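Long-range contacts in ADP-dependent L-serine kinase SerK (Thermococcus kodakarensis KOD1, PDB 5X0J), which phosphorylates free L-serine with ADP as phosphate donor, giving O-phospho-L-serine and AMP in the first step of cysteine biosynthesis from serine: residues G2-V6 and V33-L37; I199-P203 and Y218-T223. The protein carries 1 engineered substitution. All coordinates share one frame; numbering follows the deposited sequence. Where two conformers were deposited one is given.

The two contacts follow one another along the chain, contact 1 closing before contact 2 opens, and their centres lie about 15 Å apart. Contact 1 sets the N-terminal tail against the start of helix 34-47, and contact 2 joins the loops on either side of helix 205-213. Lys221 connects them: its NZ, in contact 2, forms salt bridges with Glu36 OE1 (2.7 Å) and Glu4 OE2 (2.9 Å) of contact 1. Val33 also packs on Pro220, and both contacts touch helix 155-170. Residues distant in sequence thereby converge between phosphoserine and AMP, the two products of the reaction.

Contact 1 (G2-V6 and V33-L37). With AMP (adenosine monophosphate), chain B.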
# COMPACT_ATOMS: atom_id res chain seq x y z
N GLY A 2 -1.99 7.06 -9.62
CA GLY A 2 -2.46 6.57 -8.29
C GLY A 2 -1.76 7.29 -7.16
O GLY A 2 -1.11 8.32 -7.38
N VAL A 3 -1.86 6.74 -5.96
CA VAL A 3 -1.33 7.38 -4.75
C VAL A 3 0.15 7.15 -4.52
O VAL A 3 0.73 7.82 -3.68
CB VAL A 3 -2.12 6.99 -3.47
CG1 VAL A 3 -3.61 7.27 -3.64
CG2 VAL A 3 -1.87 5.54 -3.06
N GLU A 4 0.78 6.22 -5.22
CA GLU A 4 2.18 5.89 -4.95
C GLU A 4 3.15 6.74 -5.76
O GLU A 4 2.91 7.03 -6.94
CB GLU A 4 2.46 4.41 -5.24
CG GLU A 4 1.75 3.47 -4.27
CD GLU A 4 1.44 2.10 -4.84
OE1 GLU A 4 1.23 1.96 -6.06
OE2 GLU A 4 1.35 1.17 -4.03
N LYS A 5 4.23 7.16 -5.12
CA LYS A 5 5.34 7.83 -5.80
C LYS A 5 5.98 6.85 -6.77
O LYS A 5 6.27 5.71 -6.39
CB LYS A 5 6.38 8.26 -4.76
CG LYS A 5 7.63 8.94 -5.30
CD LYS A 5 7.36 10.33 -5.80
CE LYS A 5 8.63 10.95 -6.36
NZ LYS A 5 8.45 12.39 -6.62
N VAL A 6 6.21 7.28 -8.00
CA VAL A 6 6.90 6.46 -8.99
C VAL A 6 8.35 6.26 -8.53
O VAL A 6 8.97 7.21 -8.05
CB VAL A 6 6.85 7.12 -10.39
CG1 VAL A 6 7.72 6.38 -11.40
CG2 VAL A 6 5.42 7.17 -10.90
N VAL A 33 -6.96 2.45 0.33
CA VAL A 33 -6.94 3.91 0.28
C VAL A 33 -7.99 4.32 -0.75
O VAL A 33 -7.94 3.88 -1.91
CB VAL A 33 -5.55 4.42 -0.18
CG1 VAL A 33 -5.50 5.95 -0.19
CG2 VAL A 33 -4.45 3.82 0.71
N GLN A 34 -8.94 5.16 -0.33
CA GLN A 34 -10.06 5.51 -1.19
C GLN A 34 -9.65 6.12 -2.52
O GLN A 34 -10.17 5.73 -3.56
CB GLN A 34 -11.05 6.45 -0.49
CG GLN A 34 -12.21 6.86 -1.38
CD GLN A 34 -13.38 7.40 -0.62
OE1 GLN A 34 -13.73 6.89 0.44
NE2 GLN A 34 -14.03 8.43 -1.16
N LYS A 35 -8.71 7.06 -2.50
CA LYS A 35 -8.27 7.69 -3.76
C LYS A 35 -7.59 6.73 -4.72
O LYS A 35 -7.64 6.93 -5.93
CB LYS A 35 -7.33 8.85 -3.49
CG LYS A 35 -7.97 10.04 -2.80
CD LYS A 35 -8.87 10.87 -3.68
CE LYS A 35 -9.02 12.26 -3.08
NZ LYS A 35 -10.08 13.03 -3.76
N GLU A 36 -6.93 5.70 -4.19
CA GLU A 36 -6.30 4.66 -5.02
C GLU A 36 -7.38 3.80 -5.70
O GLU A 36 -7.30 3.51 -6.89
CB GLU A 36 -5.38 3.81 -4.15
CG GLU A 36 -4.54 2.73 -4.85
CD GLU A 36 -3.28 3.24 -5.52
OE1 GLU A 36 -2.23 2.57 -5.35
OE2 GLU A 36 -3.34 4.30 -6.16
N LEU A 37 -8.39 3.41 -4.93
CA LEU A 37 -9.53 2.65 -5.46
C LEU A 37 -10.26 3.44 -6.55
O LEU A 37 -10.51 2.92 -7.65
CB LEU A 37 -10.50 2.31 -4.32
CG LEU A 37 -11.71 1.46 -4.71
CD1 LEU A 37 -11.28 0.16 -5.37
CD2 LEU A 37 -12.57 1.21 -3.48
P AMP B . -3.40 -2.00 -6.44
O1P AMP B . -4.38 -2.63 -7.41
O2P AMP B . -3.83 -2.12 -4.99
O3P AMP B . -1.99 -2.45 -6.71
O5' AMP B . -3.44 -0.41 -6.72
C5' AMP B . -3.94 0.15 -7.93
C4' AMP B . -3.08 -0.28 -9.10
O4' AMP B . -3.83 -0.15 -10.29
C3' AMP B . -1.82 0.56 -9.38
O3' AMP B . -0.70 -0.32 -9.50
C2' AMP B . -2.03 1.26 -10.72
O2' AMP B . -0.84 1.43 -11.48
C1' AMP B . -2.99 0.27 -11.33
N9 AMP B . -3.81 0.72 -12.46
C8 AMP B . -4.24 1.97 -12.75
N7 AMP B . -5.01 1.97 -13.87
C5 AMP B . -5.07 0.70 -14.29
C6 AMP B . -5.70 -0.01 -15.42
N6 AMP B . -6.44 0.68 -16.32
N1 AMP B . -5.51 -1.35 -15.50
C2 AMP B . -4.78 -2.05 -14.60
N3 AMP B . -4.17 -1.46 -13.56
C4 AMP B . -4.28 -0.12 -13.37
O HOH W 1 -0.38 3.92 -7.02
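The amide of Val3 donates to the carboxylate of Glu36, with N to OE2 at 2.9 Å and a nearly straight N-H...O angle of 165°. The amide comes in from above the carboxylate plane. Glu36 gets there by a folded side chain: CG stands opposite the backbone N (chi1 -175°), and a bend at chi2 (81°) brings the carboxylate back to the tail. Gly2 packs on the same oxygen, its CA 3.2 Å from Glu36 OE2.

Beside this bond, both methyls of Val3 lie against one side of the Glu36 side chain. CG2 lies 3.7 Å from Glu36 CD, against the carboxylate end, while CG1, nearer the backbone, reaches the first turn of the helix, touching Lys35 CB and, at 4.1 Å, Val33 CG1. Val33 occupies the N-cap position of helix 34-47, and its backbone O receives the amide of Leu37. Val3 also packs on Tyr178 of strand 175-179.

Glu4 extends its chain beyond CG and crosses Glu36 at about a right angle, the two carboxylate planes being perpendicular. Their OE1 atoms approach to 3.6 Å, a pairing of like charges probably eased by water 1 and by Lys221. The water donates to Glu4 OE1 (2.7 Å) and to Glu36 OE1 (2.8 Å) while accepting from the Glu4 amide, and Lys221 forms salt bridges with both side chains. Glu36 OE1 also lies 3.5 Å from AMP O5'.

Glu36 OE2 thus takes the Val3 amide, while OE1 takes a water proton and the Lys221 salt bridge. Through their two salt bridges the paired acids, which themselves line the phosphoserine and AMP pockets, probably help to orient the ammonium group of Lys221 between the products.

Contact 2 (I199-P203 and Y218-T223); sequences IRKAP and YSPKTT. With SEP (phosphoserine), chain C.
The guanidinium of Arg200 has Thr222 CA over one face, near its margin and 3.6 Å from the plane, while Ser219 OG and Pro220 O lie at its edge. NH2 gives a straight bond to Pro220 O (3.0 Å, 166°), in the plane of both groups; NH1 reaches Ser219 OG (2.9 Å) in plane but at a bent 132°. The chain, extended from CG to NE, spans the gap to the type II turn 219-222, whose Thr222 OG1 donates back to Ser219 O (2.7 Å). The Tyr218 ring carries Thr222 CG2 on one face, and Pro203 CB lies 3.6 Å from Tyr218 OH. Pro203 CG rests on the methyls of Thr222 and Thr223.

Lys221, within the turn and salt-bridged to Glu36, binds phosphoserine O1P through NZ (2.9 Å); just after the turn, Thr223 OG1 accepts from phosphoserine N (2.9 Å) and is hydrogen-bonded to His29 NE2. Arg200 probably helps to fix this turn.

The contact is buried: Arg200 also donates to Trp102 O of strand 98-107, Ser219 and Pro220 face helix 155-170, and Tyr218 packs on helix 205-213, which links the two segments before the chain enters strand 224-226.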
# COMPACT_ATOMS: atom_id res chain seq x y z
N ILE A 199 6.97 7.02 9.09
CA ILE A 199 7.93 5.91 9.00
C ILE A 199 7.44 4.73 9.84
O ILE A 199 7.00 4.91 10.98
CB ILE A 199 9.33 6.33 9.50
CG1 ILE A 199 9.85 7.57 8.75
CG2 ILE A 199 10.32 5.17 9.45
CD1 ILE A 199 10.01 7.42 7.26
N ARG A 200 7.51 3.53 9.27
CA ARG A 200 7.18 2.29 9.97
C ARG A 200 8.14 1.19 9.55
O ARG A 200 8.67 1.22 8.44
CB ARG A 200 5.75 1.84 9.64
CG ARG A 200 5.46 1.79 8.14
CD ARG A 200 4.16 1.05 7.89
NE ARG A 200 3.61 1.35 6.58
CZ ARG A 200 2.33 1.24 6.25
NH1 ARG A 200 1.43 0.81 7.14
NH2 ARG A 200 1.93 1.58 5.02
N LYS A 201 8.36 0.24 10.44
CA LYS A 201 9.11 -0.98 10.12
C LYS A 201 8.31 -1.77 9.09
O LYS A 201 7.08 -1.77 9.13
CB LYS A 201 9.32 -1.82 11.39
CG LYS A 201 10.20 -3.06 11.21
CD LYS A 201 10.23 -3.91 12.47
CE LYS A 201 11.16 -5.11 12.33
NZ LYS A 201 10.78 -6.03 11.22
N ALA A 202 9.02 -2.42 8.17
CA ALA A 202 8.37 -3.27 7.19
C ALA A 202 7.98 -4.60 7.82
O ALA A 202 8.65 -5.09 8.73
CB ALA A 202 9.30 -3.52 6.03
N PRO A 203 6.92 -5.23 7.30
CA PRO A 203 6.58 -6.58 7.72
C PRO A 203 7.57 -7.57 7.09
O PRO A 203 8.27 -7.20 6.15
CB PRO A 203 5.20 -6.78 7.11
CG PRO A 203 5.25 -6.01 5.86
CD PRO A 203 6.09 -4.80 6.16
N TYR A 218 -3.64 -5.93 7.42
CA TYR A 218 -2.81 -4.79 7.81
C TYR A 218 -3.48 -3.47 7.40
O TYR A 218 -4.45 -3.45 6.63
CB TYR A 218 -1.47 -4.82 7.09
CG TYR A 218 -0.48 -5.87 7.49
CD1 TYR A 218 0.20 -5.80 8.69
CD2 TYR A 218 -0.14 -6.90 6.62
CE1 TYR A 218 1.17 -6.74 9.04
CE2 TYR A 218 0.82 -7.84 6.94
CZ TYR A 218 1.47 -7.76 8.15
OH TYR A 218 2.43 -8.70 8.46
N SER A 219 -2.94 -2.36 7.87
CA SER A 219 -3.32 -1.05 7.35
C SER A 219 -2.87 -0.94 5.88
O SER A 219 -2.04 -1.73 5.42
CB SER A 219 -2.72 0.07 8.23
OG SER A 219 -1.32 0.20 8.01
N PRO A 220 -3.42 0.04 5.13
CA PRO A 220 -3.11 0.10 3.70
C PRO A 220 -1.62 0.22 3.41
O PRO A 220 -0.86 0.88 4.15
CB PRO A 220 -3.87 1.34 3.22
CG PRO A 220 -4.95 1.53 4.22
CD PRO A 220 -4.35 1.11 5.52
N LYS A 221 -1.20 -0.42 2.32
CA LYS A 221 0.14 -0.27 1.75
C LYS A 221 1.26 -0.72 2.70
O LYS A 221 2.40 -0.28 2.60
CB LYS A 221 0.36 1.18 1.28
CG LYS A 221 -0.68 1.69 0.29
CD LYS A 221 -0.63 0.92 -1.02
CE LYS A 221 -1.49 1.60 -2.06
NZ LYS A 221 -1.42 0.90 -3.38
N THR A 222 0.93 -1.61 3.63
CA THR A 222 1.92 -2.12 4.56
C THR A 222 3.04 -2.88 3.83
O THR A 222 4.21 -2.67 4.12
CB THR A 222 1.25 -2.99 5.64
OG1 THR A 222 0.46 -2.13 6.47
CG2 THR A 222 2.26 -3.75 6.48
N THR A 223 2.67 -3.74 2.89
CA THR A 223 3.66 -4.49 2.13
C THR A 223 4.02 -3.79 0.82
O THR A 223 3.16 -3.28 0.11
CB THR A 223 3.16 -5.89 1.77
OG1 THR A 223 1.96 -5.77 1.00
CG2 THR A 223 2.87 -6.70 3.01
N SEP C . 0.87 -5.08 -1.55
CA SEP C . 1.23 -3.98 -2.49
CB SEP C . 0.83 -2.64 -1.88
OG SEP C . -0.57 -2.66 -1.62
C SEP C . 2.70 -4.05 -2.84
O SEP C . 3.27 -3.06 -3.33
OXT SEP C . 3.35 -5.10 -2.64
P SEP C . -1.65 -2.63 -2.83
O1P SEP C . -0.96 -1.90 -3.97
O2P SEP C . -2.78 -1.87 -2.21
O3P SEP C . -1.97 -4.08 -3.11